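Local coordinates for protein actibind (Aspergillus niger, PDB 3D3Z) that cleaves RNA as a T2-family ribonuclease, probably without strict base specificity but with a preference for adenylic acid, at residues I2-C13 with N204-V215. Sequence-based numbering, arbitrary orientation.
Sequences IDTCSSDSPLSC and NVKGSAIGGTYV
Segment 2-13, irregular throughout, runs past the hairpin 204-215 and meets it in a backbone bond from Ser12 N to Val205 O (3.0 Å), where strand 195-206 runs out towards its turn. The same serine answers with its side chain: OG, held between the backbone N and the carbonyl carbon (chi1 58°), receives Val205 N in a nearly straight bond of 2.9 Å and is also hydrogen-bonded to Gly28 O. Ser12 thus meets both the N and the O of Val205, its amide donating and its hydroxyl accepting, although 2-13 is not a strand.

Lys206 extends the pairing by a longer reach. Its chain bends at both outer torsions and folds along the 7-9 backbone, CE lying 3.3 Å from Ser7 O, and NZ donates to Ser9 O at 2.9 Å. Leu11 sets CD1 against Lys206 CG at 3.6 Å and also against Val215 CB, the Leu11 and Val215 side chains crossing at about a right angle, so that one methyl spans both strands of the hairpin.

At the turn, Gly207 CA is in plain contact with Cys5 CB at 3.7 Å; its backbone angles (phi 93°) by themselves call for glycine. Cys5 and Cys13 carry disulfides to Cys22 and Cys58, respectively. At the N-terminal end, in the conformer given, Ile2 CD1 packs on Ile210 CB at 3.5 Å, while a water bridges Asp3 O, in one of that residue's two conformers, to Ile210 O. Ser208 OG accepts from Ile210 N in an ST turn.

Away from the nucleoside-ligand pocket, the chemistry implies a mixed contact of backbone and side-chain hydrogen bonds, apolar packing by Leu11 and bridging waters, the two disulfides being consistent with a segment held in its course.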
ATOM      1  N   ILE A   2     -17.267  10.552  -2.873  0.50 21.03           N
ATOM      2  CA  ILE A   2     -16.285  11.473  -2.277  0.50 19.94           C
ATOM      3  C   ILE A   2     -16.228  12.795  -3.056  0.50 20.41           C
ATOM      4  O   ILE A   2     -16.352  12.838  -4.273  0.50 20.47           O
ATOM      5  CB  ILE A   2     -14.873  10.825  -2.107  0.50 19.50           C
ATOM      6  CG1 ILE A   2     -14.161  11.446  -0.891  0.50 18.37           C
ATOM      7  CG2 ILE A   2     -14.072  10.934  -3.389  0.50 18.51           C
ATOM      8  CD1 ILE A   2     -13.085  10.568  -0.253  0.50 17.14           C
ATOM      9  N   ASP A   3     -15.980  13.784  -2.294  0.50 25.14           N
ATOM     10  CA  ASP A   3     -15.652  15.096  -2.840  0.50 25.34           C
ATOM     11  C   ASP A   3     -14.482  15.090  -3.827  0.50 24.81           C
ATOM     12  O   ASP A   3     -13.542  14.281  -3.718  0.50 24.21           O
ATOM     13  CB  ASP A   3     -15.496  16.139  -1.706  0.50 26.14           C
ATOM     14  CG  ASP A   3     -14.128  16.126  -1.007  0.50 28.14           C
ATOM     15  OD1 ASP A   3     -13.328  15.154  -1.108  0.50 30.47           O
ATOM     16  OD2 ASP A   3     -13.868  17.153  -0.321  0.50 29.95           O
ATOM     17  N   THR A   4     -14.561  15.950  -4.843  1.00 23.48           N
ATOM     18  CA  THR A   4     -13.496  16.025  -5.814  1.00 23.61           C
ATOM     19  C   THR A   4     -12.706  17.271  -5.497  1.00 24.10           C
ATOM     20  O   THR A   4     -13.210  18.190  -4.884  1.00 26.65           O
ATOM     21  CB  THR A   4     -14.018  16.032  -7.254  1.00 24.63           C
ATOM     22  OG1 THR A   4     -15.052  17.009  -7.393  1.00 23.64           O
ATOM     23  CG2 THR A   4     -14.565  14.657  -7.621  1.00 25.95           C
ATOM     24  N   CYS A   5     -11.429  17.246  -5.803  1.00 24.06           N
ATOM     25  CA  CYS A   5     -10.555  18.378  -5.598  1.00 24.41           C
ATOM     26  C   CYS A   5      -9.910  18.680  -6.935  1.00 25.81           C
ATOM     27  O   CYS A   5      -9.809  17.804  -7.791  1.00 25.39           O
ATOM     28  CB  CYS A   5      -9.483  18.011  -4.547  1.00 24.26           C
ATOM     29  SG  CYS A   5     -10.155  17.379  -3.034  1.00 23.14           S
ATOM     30  N   SER A   6      -9.475  19.924  -7.122  1.00 27.45           N
ATOM     31  CA  SER A   6      -8.817  20.299  -8.369  1.00 29.00           C
ATOM     32  C   SER A   6      -7.555  19.445  -8.598  1.00 30.54           C
ATOM     33  O   SER A   6      -6.801  19.131  -7.652  1.00 30.11           O
ATOM     34  CB  SER A   6      -8.446  21.785  -8.354  1.00 29.26           C
ATOM     35  OG  SER A   6      -7.427  22.042  -9.322  1.00 33.27           O
ATOM     36  N   SER A   7      -7.313  19.087  -9.865  1.00 31.16           N
ATOM     37  CA  SER A   7      -6.087  18.377 -10.235  1.00 31.83           C
ATOM     38  C   SER A   7      -4.833  19.242 -10.002  1.00 31.92           C
ATOM     39  O   SER A   7      -3.703  18.719  -9.993  1.00 33.08           O
ATOM     40  CB  SER A   7      -6.160  17.875 -11.683  1.00 32.35           C
ATOM     41  OG  SER A   7      -6.067  18.970 -12.578  1.00 37.25           O
ATOM     42  N   ASP A   8      -4.995  20.541  -9.793  0.50 31.70           N
ATOM     43  CA  ASP A   8      -3.847  21.343  -9.387  0.50 31.19           C
ATOM     44  C   ASP A   8      -3.884  21.684  -7.892  0.50 30.76           C
ATOM     45  O   ASP A   8      -3.356  22.714  -7.467  0.50 30.66           O
ATOM     46  CB  ASP A   8      -3.718  22.560 -10.299  0.50 31.45           C
ATOM     47  CG  ASP A   8      -3.353  22.166 -11.718  0.50 31.34           C
ATOM     48  OD1 ASP A   8      -2.174  21.839 -11.946  0.50 30.27           O
ATOM     49  OD2 ASP A   8      -4.254  22.137 -12.583  0.50 32.58           O
ATOM     50  N   SER A   9      -4.482  20.792  -7.098  1.00 29.75           N
ATOM     51  CA  SER A   9      -4.442  20.909  -5.643  1.00 29.31           C
ATOM     52  C   SER A   9      -2.969  20.865  -5.164  1.00 28.02           C
ATOM     53  O   SER A   9      -2.151  20.214  -5.818  1.00 28.79           O
ATOM     54  CB  SER A   9      -5.256  19.780  -4.996  1.00 29.27           C
ATOM     55  OG  SER A   9      -6.631  19.867  -5.302  1.00 26.97           O
ATOM     56  N   PRO A  10      -2.646  21.543  -4.043  1.00 27.69           N
ATOM     57  CA  PRO A  10      -1.267  21.555  -3.580  1.00 28.49           C
ATOM     58  C   PRO A  10      -0.810  20.199  -2.970  1.00 28.59           C
ATOM     59  O   PRO A  10      -1.558  19.541  -2.201  1.00 26.91           O
ATOM     60  CB  PRO A  10      -1.278  22.637  -2.517  1.00 27.83           C
ATOM     61  CG  PRO A  10      -2.651  22.596  -1.958  1.00 28.64           C
ATOM     62  CD  PRO A  10      -3.522  22.268  -3.109  1.00 27.24           C
ATOM     63  N   LEU A  11       0.435  19.834  -3.302  1.00 28.83           N
ATOM     64  CA  LEU A  11       1.017  18.556  -2.937  1.00 28.09           C
ATOM     65  C   LEU A  11       1.233  18.468  -1.427  1.00 26.84           C
ATOM     66  O   LEU A  11       1.774  19.405  -0.796  1.00 27.21           O
ATOM     67  CB  LEU A  11       2.324  18.373  -3.709  1.00 28.54           C
ATOM     68  CG  LEU A  11       2.951  17.022  -3.929  1.00 29.21           C
ATOM     69  CD1 LEU A  11       2.109  15.987  -4.667  1.00 26.30           C
ATOM     70  CD2 LEU A  11       4.262  17.310  -4.703  1.00 30.73           C
ATOM     71  N   SER A  12       0.769  17.366  -0.834  1.00 27.09           N
ATOM     72  CA  SER A  12       0.996  17.116   0.581  1.00 26.20           C
ATOM     73  C   SER A  12       2.518  17.012   0.854  1.00 25.44           C
ATOM     74  O   SER A  12       3.281  16.655  -0.024  1.00 25.66           O
ATOM     75  CB  SER A  12       0.260  15.850   1.065  1.00 25.81           C
ATOM     76  OG  SER A  12       0.652  14.711   0.328  1.00 22.55           O
ATOM     77  N   CYS A  13       2.883  17.335   2.078  1.00 26.39           N
ATOM     78  CA  CYS A  13       4.255  17.387   2.599  1.00 27.78           C
ATOM     79  C   CYS A  13       5.157  18.408   1.943  1.00 28.39           C
ATOM     80  O   CYS A  13       5.883  19.078   2.659  1.00 28.01           O
ATOM     81  CB  CYS A  13       4.976  16.027   2.571  1.00 27.99           C
ATOM     82  SG  CYS A  13       4.361  14.873   3.741  1.00 26.01           S
ATOM     83  N   ASN A 204       3.379  11.542  -2.358  1.00 21.28           N
ATOM     84  CA  ASN A 204       2.606  12.665  -1.862  1.00 20.87           C
ATOM     85  C   ASN A 204       1.367  12.781  -2.774  1.00 20.17           C
ATOM     86  O   ASN A 204       1.345  12.228  -3.886  1.00 21.09           O
ATOM     87  CB  ASN A 204       3.416  13.964  -1.824  1.00 21.59           C
ATOM     88  CG  ASN A 204       4.679  13.890  -0.904  1.00 23.60           C
ATOM     89  OD1 ASN A 204       4.644  13.441   0.243  1.00 24.05           O
ATOM     90  ND2 ASN A 204       5.772  14.368  -1.429  1.00 22.79           N
ATOM     91  N   VAL A 205       0.355  13.484  -2.278  1.00 20.74           N
ATOM     92  CA  VAL A 205      -1.013  13.508  -2.868  1.00 21.51           C
ATOM     93  C   VAL A 205      -1.498  14.946  -3.115  1.00 22.40           C
ATOM     94  O   VAL A 205      -1.403  15.813  -2.258  1.00 22.95           O
ATOM     95  CB  VAL A 205      -2.036  12.691  -2.011  1.00 21.07           C
ATOM     96  CG1 VAL A 205      -3.447  12.714  -2.640  1.00 20.32           C
ATOM     97  CG2 VAL A 205      -1.552  11.220  -1.899  1.00 18.21           C
ATOM     98  N   LYS A 206      -2.024  15.151  -4.321  1.00 23.78           N
ATOM     99  CA  LYS A 206      -2.763  16.360  -4.694  1.00 24.94           C
ATOM    100  C   LYS A 206      -4.246  16.009  -4.623  1.00 23.60           C
ATOM    101  O   LYS A 206      -4.709  15.142  -5.346  1.00 24.22           O
ATOM    102  CB  LYS A 206      -2.394  16.772  -6.109  1.00 25.76           C
ATOM    103  CG  LYS A 206      -0.925  17.153  -6.287  1.00 29.38           C
ATOM    104  CD  LYS A 206      -0.516  17.232  -7.774  1.00 29.39           C
ATOM    105  CE  LYS A 206      -0.858  18.592  -8.391  1.00 34.63           C
ATOM    106  NZ  LYS A 206      -0.097  19.758  -7.796  1.00 36.46           N
ATOM    107  N   GLY A 207      -4.947  16.644  -3.699  1.00 23.68           N
ATOM    108  CA  GLY A 207      -6.347  16.359  -3.458  1.00 23.53           C
ATOM    109  C   GLY A 207      -6.612  15.319  -2.377  1.00 23.26           C
ATOM    110  O   GLY A 207      -5.942  15.247  -1.335  1.00 20.90           O
ATOM    111  N   SER A 208      -7.637  14.526  -2.630  1.00 21.93           N
ATOM    112  CA  SER A 208      -8.063  13.523  -1.671  1.00 22.38           C
ATOM    113  C   SER A 208      -7.257  12.243  -1.862  1.00 21.14           C
ATOM    114  O   SER A 208      -6.820  11.948  -2.956  1.00 20.43           O
ATOM    115  CB  SER A 208      -9.548  13.189  -1.877  1.00 22.30           C
ATOM    116  OG  SER A 208     -10.006  12.226  -0.947  1.00 21.83           O
ATOM    117  N   ALA A 209      -7.078  11.506  -0.770  1.00 22.34           N
ATOM    118  CA  ALA A 209      -6.495  10.157  -0.850  1.00 22.13           C
ATOM    119  C   ALA A 209      -7.355   9.247  -1.681  1.00 22.67           C
ATOM    120  O   ALA A 209      -6.830   8.294  -2.234  1.00 22.15           O
ATOM    121  CB  ALA A 209      -6.284   9.534   0.543  1.00 21.51           C
ATOM    122  N   ILE A 210      -8.682   9.518  -1.764  1.00 23.41           N
ATOM    123  CA  ILE A 210      -9.547   8.805  -2.704  1.00 23.79           C
ATOM    124  C   ILE A 210      -9.736   9.597  -3.980  1.00 24.01           C
ATOM    125  O   ILE A 210     -10.443  10.581  -4.000  1.00 23.02           O
ATOM    126  CB  ILE A 210     -10.975   8.491  -2.122  1.00 24.38           C
ATOM    127  CG1 ILE A 210     -10.871   7.883  -0.711  1.00 27.62           C
ATOM    128  CG2 ILE A 210     -11.775   7.653  -3.121  1.00 24.32           C
ATOM    129  CD1 ILE A 210     -10.433   6.444  -0.630  1.00 21.96           C
ATOM    130  N   GLY A 211      -9.088   9.169  -5.038  1.00 24.49           N
ATOM    131  CA  GLY A 211      -9.211   9.809  -6.332  1.00 25.05           C
ATOM    132  C   GLY A 211      -8.252  10.947  -6.621  1.00 25.81           C
ATOM    133  O   GLY A 211      -8.245  11.459  -7.742  1.00 26.99           O
ATOM    134  N   GLY A 212      -7.443  11.355  -5.641  1.00 25.21           N
ATOM    135  CA  GLY A 212      -6.432  12.361  -5.890  1.00 24.97           C
ATOM    136  C   GLY A 212      -5.274  11.844  -6.711  1.00 24.59           C
ATOM    137  O   GLY A 212      -5.220  10.670  -7.122  1.00 24.65           O
ATOM    138  N   THR A 213      -4.336  12.739  -6.969  1.00 25.08           N
ATOM    139  CA  THR A 213      -3.191  12.423  -7.803  1.00 25.16           C
ATOM    140  C   THR A 213      -2.023  12.011  -6.896  1.00 25.03           C
ATOM    141  O   THR A 213      -1.611  12.755  -5.993  1.00 24.81           O
ATOM    142  CB  THR A 213      -2.804  13.624  -8.672  1.00 26.10           C
ATOM    143  OG1 THR A 213      -3.886  13.923  -9.558  1.00 26.61           O
ATOM    144  CG2 THR A 213      -1.571  13.309  -9.484  1.00 25.68           C
ATOM    145  N   TYR A 214      -1.544  10.792  -7.108  1.00 24.70           N
ATOM    146  CA  TYR A 214      -0.488  10.229  -6.262  1.00 24.84           C
ATOM    147  C   TYR A 214       0.835  10.443  -6.986  1.00 24.16           C
ATOM    148  O   TYR A 214       1.085   9.855  -8.059  1.00 26.29           O
ATOM    149  CB  TYR A 214      -0.733   8.733  -5.967  1.00 23.36           C
ATOM    150  CG  TYR A 214      -1.677   8.492  -4.826  1.00 23.27           C
ATOM    151  CD1 TYR A 214      -3.057   8.728  -4.957  1.00 22.59           C
ATOM    152  CD2 TYR A 214      -1.217   7.982  -3.624  1.00 23.85           C
ATOM    153  CE1 TYR A 214      -3.925   8.477  -3.909  1.00 21.99           C
ATOM    154  CE2 TYR A 214      -2.083   7.755  -2.560  1.00 22.05           C
ATOM    155  CZ  TYR A 214      -3.432   7.997  -2.724  1.00 22.86           C
ATOM    156  OH  TYR A 214      -4.283   7.741  -1.680  1.00 19.80           O
ATOM    157  N   VAL A 215       1.673  11.278  -6.395  1.00 24.68           N
ATOM    158  CA  VAL A 215       2.957  11.692  -6.987  1.00 24.36           C
ATOM    159  C   VAL A 215       4.100  10.999  -6.247  1.00 24.55           C
ATOM    160  O   VAL A 215       4.247  11.188  -5.029  1.00 23.56           O
ATOM    161  CB  VAL A 215       3.101  13.232  -6.895  1.00 24.39           C
ATOM    162  CG1 VAL A 215       4.500  13.719  -7.294  1.00 24.98           C
ATOM    163  CG2 VAL A 215       2.028  13.898  -7.763  1.00 23.14           C
TER
HETATM  164  O   HOH W   1     -11.491  12.940  -4.915  1.00 23.73           O
HETATM  165  O   HOH W   2     -11.542  13.929   0.395  1.00 26.63           O
HETATM  166  O   HOH W   3      -3.215  16.201 -10.939  1.00 51.00           O
HETATM  167  O   HOH W   4      -0.638  21.602  -9.913  1.00 50.17           O
HETATM  168  O   HOH W   5      -3.956  18.552  -1.968  1.00 24.64           O
HETATM  169  O   HOH W   6       2.081  20.994  -5.706  1.00 44.43           O